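Putative uncharacterized protein (Pyrococcus abyssi virus 1, PDB 4HR1) is of unknown function but folds as a bromodomain-like bundle of helices, in a virus that infects a hyperthermophilic archaeon. Local coordinates at residues 3-11 / 57-68. Numbering follows the deposited sequence.
Sequences FNGAQTVIQ and DVYAQYARGDFN
The Phe3 ring and the Asn68 amide meet standing perpendicular to one another (planes 90° apart). Over one face of the ring lies CA of Gly5, displaced toward the rim, and Asn68 ND2 approaches obliquely, 4.0 Å from Phe3 CD1. The other end of this amide reaches the start of helix 5-30: Asn68 OD1 accepts from Gly5 N at 3.2 Å, with the donor lifted 49° out of the carbonyl plane, off the lone pair; Asn68 is poorly ordered, so this bond is probably loose. A loop asparagine suits this place because the first turn of a helix has amides with no preceding carbonyls to bind. Asn4 answers the same need as N-cap. With its CG anti to the backbone N (chi1 -170°), Asn4 OD1 lies in position to receive Gln7 N at 3.1 Å, in the plane of its own carbonyl. The amide of Gln61, at the end of an extended chain, lies beside this cap and meets it nearly at a right angle, and the small methyl of Ala6 fits close against it. Gly5 is equally apt: having no side chain, it leaves room for Asp57 OD1 to come within 3.6 Å of Gly5 C. Deeper in, the contact turns apolar: Ile10 CD1 touches Val58 CG2 at 3.9 Å, the two branched side chains crossing. These pairs join the start of helix 5-30 and the residues just before it to the end of helix 34-63 and the loop that follows, segments 5-11 and 57-63 running roughly antiparallel with axes 9.1 Å apart at closest, as befits successive helices of a bundle. Helix 72-98 packs against Phe3 and Asp57 through Ile78, while aromatic side chains of another protein chain pack on Ala6 and Gln61.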
loop_
_atom_site.group_PDB
_atom_site.type_symbol
_atom_site.label_atom_id
_atom_site.label_comp_id
_atom_site.label_asym_id
_atom_site.label_seq_id
_atom_site.Cartn_x
_atom_site.Cartn_y
_atom_site.Cartn_z
ATOM N N PHE A 3 8.591 -10.997 -16.745
ATOM C CA PHE A 3 8.479 -10.329 -15.441
ATOM C C PHE A 3 7.206 -10.763 -14.680
ATOM O O PHE A 3 6.265 -11.273 -15.310
ATOM C CB PHE A 3 8.563 -8.786 -15.613
ATOM C CG PHE A 3 7.297 -8.005 -15.912
ATOM C CD1 PHE A 3 6.342 -8.498 -16.799
ATOM C CD2 PHE A 3 7.101 -6.738 -15.378
ATOM C CE1 PHE A 3 5.167 -7.783 -17.056
ATOM C CE2 PHE A 3 5.939 -6.013 -15.658
ATOM C CZ PHE A 3 4.984 -6.538 -16.498
ATOM N N ASN A 4 7.181 -10.581 -13.335
ATOM C CA ASN A 4 5.994 -10.891 -12.538
ATOM C C ASN A 4 5.189 -9.596 -12.412
ATOM O O ASN A 4 5.455 -8.778 -11.522
ATOM C CB ASN A 4 6.358 -11.457 -11.173
ATOM C CG ASN A 4 5.156 -12.005 -10.442
ATOM O OD1 ASN A 4 4.294 -11.266 -9.940
ATOM N ND2 ASN A 4 5.056 -13.327 -10.400
ATOM N N GLY A 5 4.238 -9.424 -13.328
ATOM C CA GLY A 5 3.392 -8.239 -13.447
ATOM C C GLY A 5 2.789 -7.699 -12.165
ATOM O O GLY A 5 2.994 -6.520 -11.838
ATOM N N ALA A 6 2.031 -8.567 -11.437
ATOM C CA ALA A 6 1.332 -8.211 -10.189
ATOM C C ALA A 6 2.291 -7.788 -9.084
ATOM O O ALA A 6 2.167 -6.668 -8.579
ATOM C CB ALA A 6 0.418 -9.346 -9.727
ATOM N N GLN A 7 3.309 -8.620 -8.784
ATOM C CA GLN A 7 4.314 -8.254 -7.769
ATOM C C GLN A 7 4.984 -6.905 -8.072
ATOM O O GLN A 7 5.063 -6.049 -7.184
ATOM C CB GLN A 7 5.360 -9.350 -7.614
ATOM C CG GLN A 7 6.280 -9.163 -6.426
ATOM C CD GLN A 7 7.624 -9.723 -6.751
ATOM O OE1 GLN A 7 7.838 -10.935 -6.684
ATOM N NE2 GLN A 7 8.527 -8.853 -7.198
ATOM N N THR A 8 5.390 -6.704 -9.345
ATOM C CA THR A 8 6.058 -5.489 -9.811
ATOM C C THR A 8 5.250 -4.239 -9.502
ATOM O O THR A 8 5.763 -3.340 -8.831
ATOM C CB THR A 8 6.513 -5.616 -11.286
ATOM O OG1 THR A 8 7.219 -6.848 -11.471
ATOM C CG2 THR A 8 7.383 -4.458 -11.726
ATOM N N VAL A 9 3.986 -4.196 -9.951
ATOM C CA VAL A 9 3.108 -3.036 -9.711
ATOM C C VAL A 9 2.819 -2.814 -8.217
ATOM O O VAL A 9 2.878 -1.679 -7.751
ATOM C CB VAL A 9 1.844 -2.992 -10.621
ATOM C CG1 VAL A 9 2.222 -3.176 -12.092
ATOM C CG2 VAL A 9 0.810 -4.030 -10.207
ATOM N N ILE A 10 2.588 -3.904 -7.466
ATOM C CA ILE A 10 2.342 -3.873 -6.025
ATOM C C ILE A 10 3.536 -3.266 -5.283
ATOM O O ILE A 10 3.341 -2.325 -4.509
ATOM C CB ILE A 10 1.862 -5.267 -5.470
ATOM C CG1 ILE A 10 0.413 -5.623 -5.963
ATOM C CG2 ILE A 10 1.939 -5.328 -3.928
ATOM C CD1 ILE A 10 -0.688 -4.355 -5.858
ATOM N N GLN A 11 4.769 -3.726 -5.587
ATOM C CA GLN A 11 5.982 -3.189 -4.965
ATOM C C GLN A 11 6.158 -1.694 -5.218
ATOM O O GLN A 11 6.511 -0.946 -4.293
ATOM C CB GLN A 11 7.232 -3.963 -5.420
ATOM C CG GLN A 11 7.318 -5.427 -4.943
ATOM C CD GLN A 11 7.113 -5.613 -3.454
ATOM O OE1 GLN A 11 7.765 -4.975 -2.611
ATOM N NE2 GLN A 11 6.189 -6.492 -3.105
ATOM N N ASP A 57 -5.010 -6.618 -12.907
ATOM C CA ASP A 57 -3.890 -7.553 -12.957
ATOM C C ASP A 57 -3.617 -8.306 -11.666
ATOM O O ASP A 57 -3.173 -9.467 -11.710
ATOM C CB ASP A 57 -2.634 -6.940 -13.576
ATOM C CG ASP A 57 -1.651 -7.997 -14.037
ATOM O OD1 ASP A 57 -0.465 -7.910 -13.645
ATOM O OD2 ASP A 57 -2.094 -8.992 -14.672
ATOM N N VAL A 58 -3.948 -7.685 -10.521
ATOM C CA VAL A 58 -3.843 -8.323 -9.218
ATOM C C VAL A 58 -4.761 -9.562 -9.219
ATOM O O VAL A 58 -4.271 -10.646 -8.922
ATOM C CB VAL A 58 -4.122 -7.335 -8.070
ATOM C CG1 VAL A 58 -3.864 -7.976 -6.706
ATOM C CG2 VAL A 58 -3.296 -6.062 -8.240
ATOM N N TYR A 59 -6.046 -9.430 -9.680
ATOM C CA TYR A 59 -6.927 -10.598 -9.818
ATOM C C TYR A 59 -6.579 -11.440 -11.037
ATOM O O TYR A 59 -6.467 -12.669 -10.900
ATOM C CB TYR A 59 -8.455 -10.277 -9.843
ATOM C CG TYR A 59 -9.286 -11.541 -10.046
ATOM C CD1 TYR A 59 -9.228 -12.590 -9.129
ATOM C CD2 TYR A 59 -10.012 -11.745 -11.218
ATOM C CE1 TYR A 59 -9.899 -13.792 -9.355
ATOM C CE2 TYR A 59 -10.722 -12.930 -11.439
ATOM C CZ TYR A 59 -10.657 -13.956 -10.504
ATOM O OH TYR A 59 -11.310 -15.149 -10.718
ATOM N N ALA A 60 -6.471 -10.794 -12.233
ATOM C CA ALA A 60 -6.203 -11.485 -13.499
ATOM C C ALA A 60 -5.080 -12.506 -13.407
ATOM O O ALA A 60 -5.299 -13.669 -13.763
ATOM C CB ALA A 60 -5.956 -10.490 -14.628
ATOM N N GLN A 61 -3.930 -12.107 -12.816
ATOM C CA GLN A 61 -2.781 -12.995 -12.653
ATOM C C GLN A 61 -3.123 -14.261 -11.859
ATOM O O GLN A 61 -2.783 -15.364 -12.303
ATOM C CB GLN A 61 -1.559 -12.252 -12.071
ATOM C CG GLN A 61 -0.230 -12.975 -12.305
ATOM C CD GLN A 61 0.970 -12.169 -11.862
ATOM O OE1 GLN A 61 1.644 -12.501 -10.876
ATOM N NE2 GLN A 61 1.282 -11.108 -12.602
ATOM N N TYR A 62 -3.826 -14.103 -10.712
ATOM C CA TYR A 62 -4.246 -15.214 -9.852
ATOM C C TYR A 62 -5.141 -16.175 -10.621
ATOM O O TYR A 62 -4.915 -17.387 -10.567
ATOM C CB TYR A 62 -4.964 -14.694 -8.582
ATOM C CG TYR A 62 -5.635 -15.783 -7.764
ATOM C CD1 TYR A 62 -4.887 -16.631 -6.945
ATOM C CD2 TYR A 62 -7.007 -16.009 -7.858
ATOM C CE1 TYR A 62 -5.492 -17.669 -6.231
ATOM C CE2 TYR A 62 -7.624 -17.041 -7.144
ATOM C CZ TYR A 62 -6.863 -17.870 -6.331
ATOM O OH TYR A 62 -7.472 -18.888 -5.625
ATOM N N ALA A 63 -6.163 -15.615 -11.314
ATOM C CA ALA A 63 -7.196 -16.308 -12.089
ATOM C C ALA A 63 -6.667 -17.256 -13.159
ATOM O O ALA A 63 -7.208 -18.356 -13.295
ATOM C CB ALA A 63 -8.158 -15.300 -12.704
ATOM N N ARG A 64 -5.627 -16.845 -13.923
ATOM C CA ARG A 64 -5.070 -17.715 -14.962
ATOM C C ARG A 64 -3.911 -18.610 -14.520
ATOM O O ARG A 64 -2.842 -18.614 -15.134
ATOM C CB ARG A 64 -4.885 -17.045 -16.341
ATOM C CG ARG A 64 -4.452 -15.591 -16.344
ATOM C CD ARG A 64 -5.548 -14.711 -16.924
ATOM N NE ARG A 64 -5.007 -13.526 -17.594
ATOM C CZ ARG A 64 -5.743 -12.594 -18.193
ATOM N NH1 ARG A 64 -7.066 -12.694 -18.213
ATOM N NH2 ARG A 64 -5.165 -11.553 -18.767
ATOM N N GLY A 65 -4.172 -19.374 -13.455
ATOM C CA GLY A 65 -3.261 -20.349 -12.855
ATOM C C GLY A 65 -1.923 -19.817 -12.378
ATOM O O GLY A 65 -0.915 -20.534 -12.439
ATOM N N ASP A 66 -1.910 -18.546 -11.901
ATOM C CA ASP A 66 -0.730 -17.816 -11.408
ATOM C C ASP A 66 0.389 -17.625 -12.483
ATOM O O ASP A 66 1.473 -17.110 -12.177
ATOM C CB ASP A 66 -0.222 -18.392 -10.060
ATOM C CG ASP A 66 0.649 -17.472 -9.214
ATOM O OD1 ASP A 66 1.409 -17.991 -8.367
ATOM O OD2 ASP A 66 0.571 -16.234 -9.398
ATOM N N PHE A 67 0.091 -17.996 -13.752
ATOM C CA PHE A 67 0.999 -17.843 -14.887
ATOM C C PHE A 67 0.997 -16.391 -15.331
ATOM O O PHE A 67 -0.056 -15.747 -15.294
ATOM C CB PHE A 67 0.554 -18.711 -16.080
ATOM C CG PHE A 67 0.516 -20.209 -15.888
ATOM C CD1 PHE A 67 1.633 -20.897 -15.420
ATOM C CD2 PHE A 67 -0.605 -20.944 -16.258
ATOM C CE1 PHE A 67 1.605 -22.287 -15.266
ATOM C CE2 PHE A 67 -0.630 -22.334 -16.113
ATOM C CZ PHE A 67 0.476 -22.996 -15.619
ATOM N N ASN A 68 2.152 -15.883 -15.786
ATOM C CA ASN A 68 2.236 -14.514 -16.283
ATOM C C ASN A 68 2.096 -14.495 -17.822
ATOM O O ASN A 68 3.016 -14.097 -18.545
ATOM C CB ASN A 68 3.486 -13.798 -15.768
ATOM C CG ASN A 68 3.392 -12.299 -15.899
ATOM O OD1 ASN A 68 2.769 -11.611 -15.079
ATOM N ND2 ASN A 68 4.018 -11.755 -16.934
#